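Long-range contact in DUF3013 family protein (Enterococcus faecalis, PDB 3NAT), which is of unknown function and belongs to the DUF3013 family, folding as an alpha-beta half sandwich: residues Val103-Val114 and Leu136-Ile147. Numbering follows the deposited sequence.
Sequences VLDGFIHYLKVV and LHWEPADFEAMI
The ring of Y110 turns one face to the first turn of helix 140-147, where the backbone of D142 and F143 lies above the middle of the ring; V114 CG2 sits on the opposite face, nearer the ring's border. Its edge, at CD2 and CE2, points into one face of the W138 indole in a T-shaped pair, the centroid of the six-membered ring 4.6 Å away and the planes 67° apart. The F143 ring has I147 CD1 on one face, displaced from the middle, and W138 CZ2 on the other. With F107, whose CD1 lies 3.7 Å from W138 CH2, Y110 and W138 form an aromatic cluster where helix 103-114 of this alpha-beta half sandwich meets the loop that leads into helix 140-147. F107 and W138 also reach L72 of strand 65-75, so the cluster joins the helix pair to the sheet.

F143 fits as a knob into the hole made by V103, G106, F107 and Y110. Its chi1 (-179°) carries the ring to helix 103-114, where its edge meets G106 C (CE1 to C 3.7 Å) and F107 N. The next knob, selenomethionine M146, sits among G106, H109, Y110 and V113. With no side chain at G106 the backbones can come close, G106 CA lying 4.2 Å from I147 CA. Bends at chi2 and chi3 curl the M146 chain across helix 103-114, placing CE 3.9 Å from Y110 CA.

Polar links lie toward the loop end. A water bridges V114 O to H137 N. At the tip of Y110, E139, the N-cap residue of helix 140-147, donates its backbone N-H in the phenol plane to OH, with N to OH 2.8 Å and an angle of 150° at the hydrogen.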
ATOM      1  N   VAL A 103      -6.704 -10.881 -12.432  1.00 67.49           N
ATOM      2  CA  VAL A 103      -5.680 -10.597 -11.445  1.00 66.90           C
ATOM      3  C   VAL A 103      -5.704 -11.626 -10.330  1.00 75.77           C
ATOM      4  O   VAL A 103      -4.662 -12.125  -9.914  1.00 81.67           O
ATOM      5  CB  VAL A 103      -5.920  -9.241 -10.809  1.00 68.91           C
ATOM      6  CG1 VAL A 103      -4.944  -9.013  -9.664  1.00 57.11           C
ATOM      7  CG2 VAL A 103      -5.816  -8.162 -11.861  1.00 67.23           C
ATOM      8  N   LEU A 104      -6.893 -11.919  -9.821  1.00 75.88           N
ATOM      9  CA  LEU A 104      -7.021 -12.944  -8.805  1.00 70.61           C
ATOM     10  C   LEU A 104      -6.434 -14.230  -9.353  1.00 73.50           C
ATOM     11  O   LEU A 104      -5.756 -14.968  -8.649  1.00 80.61           O
ATOM     12  CB  LEU A 104      -8.484 -13.170  -8.440  1.00 72.30           C
ATOM     13  CG  LEU A 104      -9.085 -12.410  -7.254  1.00 70.61           C
ATOM     14  CD1 LEU A 104      -8.064 -12.221  -6.166  1.00 54.79           C
ATOM     15  CD2 LEU A 104      -9.634 -11.074  -7.682  1.00 91.83           C
ATOM     16  N   ASP A 105      -6.697 -14.494 -10.623  1.00 73.49           N
ATOM     17  CA  ASP A 105      -6.263 -15.735 -11.245  1.00 75.60           C
ATOM     18  C   ASP A 105      -4.770 -15.761 -11.507  1.00 83.17           C
ATOM     19  O   ASP A 105      -4.114 -16.760 -11.238  1.00 89.47           O
ATOM     20  CB  ASP A 105      -7.024 -15.963 -12.540  1.00 77.61           C
ATOM     21  CG  ASP A 105      -8.433 -16.452 -12.299  1.00 91.71           C
ATOM     22  OD1 ASP A 105      -8.689 -16.919 -11.173  1.00 97.23           O
ATOM     23  OD2 ASP A 105      -9.272 -16.378 -13.228  1.00 90.88           O
ATOM     24  N   GLY A 106      -4.237 -14.665 -12.035  1.00 79.72           N
ATOM     25  CA  GLY A 106      -2.812 -14.565 -12.285  1.00 72.29           C
ATOM     26  C   GLY A 106      -2.064 -14.721 -10.978  1.00 73.19           C
ATOM     27  O   GLY A 106      -0.963 -15.273 -10.906  1.00 72.88           O
ATOM     28  N   PHE A 107      -2.682 -14.230  -9.921  1.00 74.98           N
ATOM     29  CA  PHE A 107      -2.101 -14.339  -8.604  1.00 72.85           C
ATOM     30  C   PHE A 107      -1.960 -15.807  -8.222  1.00 76.87           C
ATOM     31  O   PHE A 107      -0.874 -16.274  -7.886  1.00 78.72           O
ATOM     32  CB  PHE A 107      -2.983 -13.609  -7.614  1.00 64.13           C
ATOM     33  CG  PHE A 107      -2.598 -13.826  -6.195  1.00 70.51           C
ATOM     34  CD1 PHE A 107      -1.630 -13.029  -5.597  1.00 71.68           C
ATOM     35  CD2 PHE A 107      -3.213 -14.814  -5.444  1.00 70.64           C
ATOM     36  CE1 PHE A 107      -1.282 -13.214  -4.267  1.00 72.95           C
ATOM     37  CE2 PHE A 107      -2.867 -15.013  -4.110  1.00 70.89           C
ATOM     38  CZ  PHE A 107      -1.901 -14.210  -3.521  1.00 74.61           C
ATOM     39  N   ILE A 108      -3.065 -16.536  -8.289  1.00 75.14           N
ATOM     40  CA  ILE A 108      -3.053 -17.957  -7.982  1.00 71.62           C
ATOM     41  C   ILE A 108      -1.970 -18.702  -8.747  1.00 75.54           C
ATOM     42  O   ILE A 108      -1.229 -19.491  -8.179  1.00 86.79           O
ATOM     43  CB  ILE A 108      -4.404 -18.600  -8.297  1.00 76.33           C
ATOM     44  CG1 ILE A 108      -5.486 -18.016  -7.388  1.00 80.03           C
ATOM     45  CG2 ILE A 108      -4.326 -20.105  -8.122  1.00 84.29           C
ATOM     46  CD1 ILE A 108      -5.197 -18.204  -5.908  1.00 81.85           C
ATOM     47  N   HIS A 109      -1.870 -18.447 -10.039  1.00 75.56           N
ATOM     48  CA  HIS A 109      -0.967 -19.227 -10.873  1.00 69.70           C
ATOM     49  C   HIS A 109       0.471 -18.804 -10.750  1.00 74.01           C
ATOM     50  O   HIS A 109       1.375 -19.623 -10.911  1.00 79.64           O
ATOM     51  CB  HIS A 109      -1.435 -19.212 -12.323  1.00 75.91           C
ATOM     52  CG  HIS A 109      -2.754 -19.892 -12.510  1.00 90.47           C
ATOM     53  ND1 HIS A 109      -2.876 -21.262 -12.593  1.00 94.93           N
ATOM     54  CD2 HIS A 109      -4.011 -19.394 -12.565  1.00 94.44           C
ATOM     55  CE1 HIS A 109      -4.155 -21.579 -12.716  1.00103.21           C
ATOM     56  NE2 HIS A 109      -4.863 -20.465 -12.701  1.00105.96           N
ATOM     57  N   TYR A 110       0.693 -17.530 -10.452  1.00 70.44           N
ATOM     58  CA  TYR A 110       2.048 -17.076 -10.221  1.00 66.26           C
ATOM     59  C   TYR A 110       2.505 -17.565  -8.850  1.00 76.89           C
ATOM     60  O   TYR A 110       3.596 -18.105  -8.692  1.00 78.71           O
ATOM     61  CB  TYR A 110       2.140 -15.565 -10.307  1.00 61.27           C
ATOM     62  CG  TYR A 110       3.547 -15.090 -10.072  1.00 70.59           C
ATOM     63  CD1 TYR A 110       4.613 -15.728 -10.694  1.00 69.56           C
ATOM     64  CD2 TYR A 110       3.819 -14.015  -9.237  1.00 69.38           C
ATOM     65  CE1 TYR A 110       5.899 -15.318 -10.500  1.00 67.53           C
ATOM     66  CE2 TYR A 110       5.124 -13.590  -9.038  1.00 73.90           C
ATOM     67  CZ  TYR A 110       6.155 -14.256  -9.673  1.00 71.89           C
ATOM     68  OH  TYR A 110       7.462 -13.880  -9.499  1.00 72.62           O
ATOM     69  N   LEU A 111       1.648 -17.388  -7.857  1.00 75.83           N
ATOM     70  CA  LEU A 111       1.922 -17.903  -6.534  1.00 70.96           C
ATOM     71  C   LEU A 111       2.375 -19.359  -6.578  1.00 73.16           C
ATOM     72  O   LEU A 111       3.245 -19.775  -5.829  1.00 77.25           O
ATOM     73  CB  LEU A 111       0.679 -17.788  -5.667  1.00 63.39           C
ATOM     74  CG  LEU A 111       0.877 -18.276  -4.233  1.00 59.28           C
ATOM     75  CD1 LEU A 111       2.060 -17.559  -3.565  1.00 56.18           C
ATOM     76  CD2 LEU A 111      -0.397 -18.068  -3.441  1.00 51.21           C
ATOM     77  N   LYS A 112       1.776 -20.148  -7.452  1.00 74.17           N
ATOM     78  CA  LYS A 112       2.187 -21.538  -7.537  1.00 72.03           C
ATOM     79  C   LYS A 112       3.630 -21.603  -8.016  1.00 73.67           C
ATOM     80  O   LYS A 112       4.445 -22.293  -7.424  1.00 75.79           O
ATOM     81  CB  LYS A 112       1.267 -22.350  -8.443  1.00 66.20           C
ATOM     82  CG  LYS A 112       1.741 -23.777  -8.622  1.00 84.33           C
ATOM     83  CD  LYS A 112       0.780 -24.624  -9.437  1.00 97.87           C
ATOM     84  CE  LYS A 112       1.494 -25.856  -9.973  1.00115.16           C
ATOM     85  NZ  LYS A 112       2.287 -26.553  -8.916  1.00127.15           N
ATOM     86  N   VAL A 113       3.937 -20.871  -9.084  1.00 65.71           N
ATOM     87  CA  VAL A 113       5.301 -20.764  -9.587  1.00 65.28           C
ATOM     88  C   VAL A 113       6.246 -20.349  -8.456  1.00 79.69           C
ATOM     89  O   VAL A 113       7.288 -20.968  -8.234  1.00 86.27           O
ATOM     90  CB  VAL A 113       5.383 -19.710 -10.704  1.00 63.58           C
ATOM     91  CG1 VAL A 113       6.804 -19.235 -10.913  1.00 59.36           C
ATOM     92  CG2 VAL A 113       4.821 -20.248 -11.980  1.00 61.50           C
ATOM     93  N   VAL A 114       5.868 -19.296  -7.743  1.00 74.61           N
ATOM     94  CA  VAL A 114       6.670 -18.780  -6.647  1.00 76.27           C
ATOM     95  C   VAL A 114       6.961 -19.849  -5.582  1.00 77.97           C
ATOM     96  O   VAL A 114       8.051 -19.904  -5.029  1.00 90.46           O
ATOM     97  CB  VAL A 114       5.993 -17.528  -6.035  1.00 72.73           C
ATOM     98  CG1 VAL A 114       6.530 -17.225  -4.657  1.00 66.42           C
ATOM     99  CG2 VAL A 114       6.178 -16.342  -6.946  1.00 67.89           C
ATOM    100  N   LEU A 136      11.698 -16.011  -0.551  1.00 90.95           N
ATOM    101  CA  LEU A 136      10.783 -16.172  -1.664  1.00 77.36           C
ATOM    102  C   LEU A 136      10.906 -14.968  -2.583  1.00 85.05           C
ATOM    103  O   LEU A 136      11.120 -13.843  -2.127  1.00 95.67           O
ATOM    104  CB  LEU A 136       9.364 -16.275  -1.134  1.00 72.25           C
ATOM    105  CG  LEU A 136       8.701 -17.646  -1.172  1.00 73.71           C
ATOM    106  CD1 LEU A 136       9.719 -18.754  -1.060  1.00 76.87           C
ATOM    107  CD2 LEU A 136       7.645 -17.746  -0.078  1.00 65.16           C
ATOM    108  N   HIS A 137      10.776 -15.198  -3.881  1.00 80.53           N
ATOM    109  CA  HIS A 137      10.951 -14.117  -4.837  1.00 82.44           C
ATOM    110  C   HIS A 137       9.686 -13.827  -5.618  1.00 79.73           C
ATOM    111  O   HIS A 137       9.179 -14.679  -6.343  1.00 83.64           O
ATOM    112  CB  HIS A 137      12.117 -14.419  -5.772  1.00 88.47           C
ATOM    113  CG  HIS A 137      13.397 -14.691  -5.047  1.00103.17           C
ATOM    114  ND1 HIS A 137      14.123 -13.698  -4.424  1.00105.58           N
ATOM    115  CD2 HIS A 137      14.064 -15.849  -4.822  1.00102.81           C
ATOM    116  CE1 HIS A 137      15.188 -14.231  -3.854  1.00106.80           C
ATOM    117  NE2 HIS A 137      15.175 -15.533  -4.080  1.00107.50           N
ATOM    118  N   TRP A 138       9.179 -12.613  -5.456  1.00 68.42           N
ATOM    119  CA  TRP A 138       7.999 -12.189  -6.175  1.00 69.99           C
ATOM    120  C   TRP A 138       8.395 -11.136  -7.203  1.00 78.64           C
ATOM    121  O   TRP A 138       8.600  -9.978  -6.865  1.00 89.65           O
ATOM    122  CB  TRP A 138       6.972 -11.635  -5.193  1.00 63.74           C
ATOM    123  CG  TRP A 138       5.706 -11.248  -5.840  1.00 63.71           C
ATOM    124  CD1 TRP A 138       5.441 -10.083  -6.501  1.00 65.78           C
ATOM    125  CD2 TRP A 138       4.515 -12.028  -5.910  1.00 64.82           C
ATOM    126  NE1 TRP A 138       4.156 -10.090  -6.972  1.00 71.34           N
ATOM    127  CE2 TRP A 138       3.565 -11.275  -6.619  1.00 67.98           C
ATOM    128  CE3 TRP A 138       4.157 -13.292  -5.434  1.00 58.09           C
ATOM    129  CZ2 TRP A 138       2.279 -11.747  -6.868  1.00 66.89           C
ATOM    130  CZ3 TRP A 138       2.877 -13.751  -5.678  1.00 62.03           C
ATOM    131  CH2 TRP A 138       1.957 -12.984  -6.387  1.00 67.29           C
ATOM    132  N   GLU A 139       8.527 -11.559  -8.454  1.00 80.64           N
ATOM    133  CA  GLU A 139       8.862 -10.667  -9.558  1.00 79.74           C
ATOM    134  C   GLU A 139       7.602 -10.135 -10.215  1.00 80.00           C
ATOM    135  O   GLU A 139       6.940 -10.839 -10.967  1.00 89.09           O
ATOM    136  CB  GLU A 139       9.678 -11.406 -10.617  1.00 85.51           C
ATOM    137  CG  GLU A 139      11.020 -11.885 -10.143  1.00101.49           C
ATOM    138  CD  GLU A 139      12.026 -10.764 -10.049  1.00115.70           C
ATOM    139  OE1 GLU A 139      11.809  -9.719 -10.702  1.00109.18           O
ATOM    140  OE2 GLU A 139      13.034 -10.932  -9.327  1.00129.50           O
ATOM    141  N   PRO A 140       7.275  -8.877  -9.944  1.00 70.72           N
ATOM    142  CA  PRO A 140       6.108  -8.178 -10.497  1.00 63.13           C
ATOM    143  C   PRO A 140       5.948  -8.429 -11.992  1.00 71.67           C
ATOM    144  O   PRO A 140       4.852  -8.740 -12.452  1.00 82.54           O
ATOM    145  CB  PRO A 140       6.455  -6.714 -10.271  1.00 59.44           C
ATOM    146  CG  PRO A 140       7.345  -6.723  -9.062  1.00 56.52           C
ATOM    147  CD  PRO A 140       8.116  -8.007  -9.108  1.00 58.33           C
ATOM    148  N   ALA A 141       7.038  -8.301 -12.740  1.00 67.92           N
ATOM    149  CA  ALA A 141       7.009  -8.548 -14.176  1.00 66.71           C
ATOM    150  C   ALA A 141       6.500  -9.951 -14.533  1.00 76.25           C
ATOM    151  O   ALA A 141       5.863 -10.137 -15.564  1.00 82.08           O
ATOM    152  CB  ALA A 141       8.362  -8.314 -14.773  1.00 64.01           C
ATOM    153  N   ASP A 142       6.794 -10.935 -13.693  1.00 80.84           N
ATOM    154  CA  ASP A 142       6.309 -12.292 -13.918  1.00 82.91           C
ATOM    155  C   ASP A 142       4.859 -12.422 -13.492  1.00 79.35           C
ATOM    156  O   ASP A 142       4.102 -13.216 -14.046  1.00 84.59           O
ATOM    157  CB  ASP A 142       7.155 -13.296 -13.149  1.00 85.59           C
ATOM    158  CG  ASP A 142       8.550 -13.426 -13.707  1.00 95.37           C
ATOM    159  OD1 ASP A 142       8.746 -13.127 -14.907  1.00 92.41           O
ATOM    160  OD2 ASP A 142       9.444 -13.842 -12.940  1.00103.03           O
ATOM    161  N   PHE A 143       4.492 -11.645 -12.483  1.00 71.36           N
ATOM    162  CA  PHE A 143       3.125 -11.571 -12.020  1.00 57.27           C
ATOM    163  C   PHE A 143       2.273 -10.963 -13.123  1.00 69.34           C
ATOM    164  O   PHE A 143       1.302 -11.572 -13.575  1.00 73.55           O
ATOM    165  CB  PHE A 143       3.057 -10.721 -10.754  1.00 57.98           C
ATOM    166  CG  PHE A 143       1.681 -10.607 -10.174  1.00 65.37           C
ATOM    167  CD1 PHE A 143       0.756 -11.628 -10.348  1.00 76.58           C
ATOM    168  CD2 PHE A 143       1.316  -9.500  -9.432  1.00 54.24           C
ATOM    169  CE1 PHE A 143      -0.511 -11.540  -9.816  1.00 72.37           C
ATOM    170  CE2 PHE A 143       0.048  -9.396  -8.891  1.00 60.58           C
ATOM    171  CZ  PHE A 143      -0.870 -10.423  -9.089  1.00 75.38           C
ATOM    172  N   GLU A 144       2.655  -9.769 -13.570  1.00 72.07           N
ATOM    173  CA  GLU A 144       1.959  -9.106 -14.663  1.00 75.57           C
ATOM    174  C   GLU A 144       1.768 -10.013 -15.878  1.00 75.12           C
ATOM    175  O   GLU A 144       0.717 -10.010 -16.506  1.00 85.68           O
ATOM    176  CB  GLU A 144       2.723  -7.875 -15.117  1.00 86.24           C
ATOM    177  CG  GLU A 144       2.989  -6.841 -14.056  1.00115.51           C
ATOM    178  CD  GLU A 144       3.880  -5.734 -14.595  1.00144.71           C
ATOM    179  OE1 GLU A 144       3.985  -5.617 -15.841  1.00153.95           O
ATOM    180  OE2 GLU A 144       4.478  -4.993 -13.781  1.00147.01           O
ATOM    181  N   ALA A 145       2.803 -10.767 -16.224  1.00 67.13           N
ATOM    182  CA  ALA A 145       2.756 -11.619 -17.400  1.00 63.29           C
ATOM    183  C   ALA A 145       1.743 -12.723 -17.184  1.00 71.67           C
ATOM    184  O   ALA A 145       1.076 -13.135 -18.117  1.00 77.61           O
ATOM    185  CB  ALA A 145       4.122 -12.209 -17.701  1.00 57.12           C
HETATM  186  N   MSE A 146       1.635 -13.207 -15.953  1.00 73.49           N
HETATM  187  CA  MSE A 146       0.658 -14.236 -15.652  1.00 72.46           C
HETATM  188  C   MSE A 146      -0.737 -13.688 -15.877  1.00 77.53           C
HETATM  189  O   MSE A 146      -1.555 -14.297 -16.562  1.00 75.70           O
HETATM  190  CB  MSE A 146       0.786 -14.721 -14.218  1.00 71.94           C
HETATM  191  CG  MSE A 146       0.091 -16.062 -14.009  1.00 85.30           C
HETATM  192 SE   MSE A 146       0.995 -17.534 -14.929  0.80103.64          SE
HETATM  193  CE  MSE A 146       2.723 -17.434 -14.042  1.00208.65           C
ATOM    194  N   ILE A 147      -0.996 -12.528 -15.292  1.00 70.25           N
ATOM    195  CA  ILE A 147      -2.254 -11.833 -15.492  1.00 65.13           C
ATOM    196  C   ILE A 147      -2.574 -11.638 -16.978  1.00 74.66           C
ATOM    197  O   ILE A 147      -3.686 -11.922 -17.417  1.00 77.56           O
ATOM    198  CB  ILE A 147      -2.217 -10.486 -14.797  1.00 60.18           C
ATOM    199  CG1 ILE A 147      -1.991 -10.692 -13.304  1.00 69.00           C
ATOM    200  CG2 ILE A 147      -3.494  -9.743 -15.019  1.00 60.02           C
ATOM    201  CD1 ILE A 147      -1.788  -9.406 -12.544  1.00 63.59           C
TER
HETATM  202  O   HOH W   1      10.299 -18.184  -5.185  1.00 78.17           O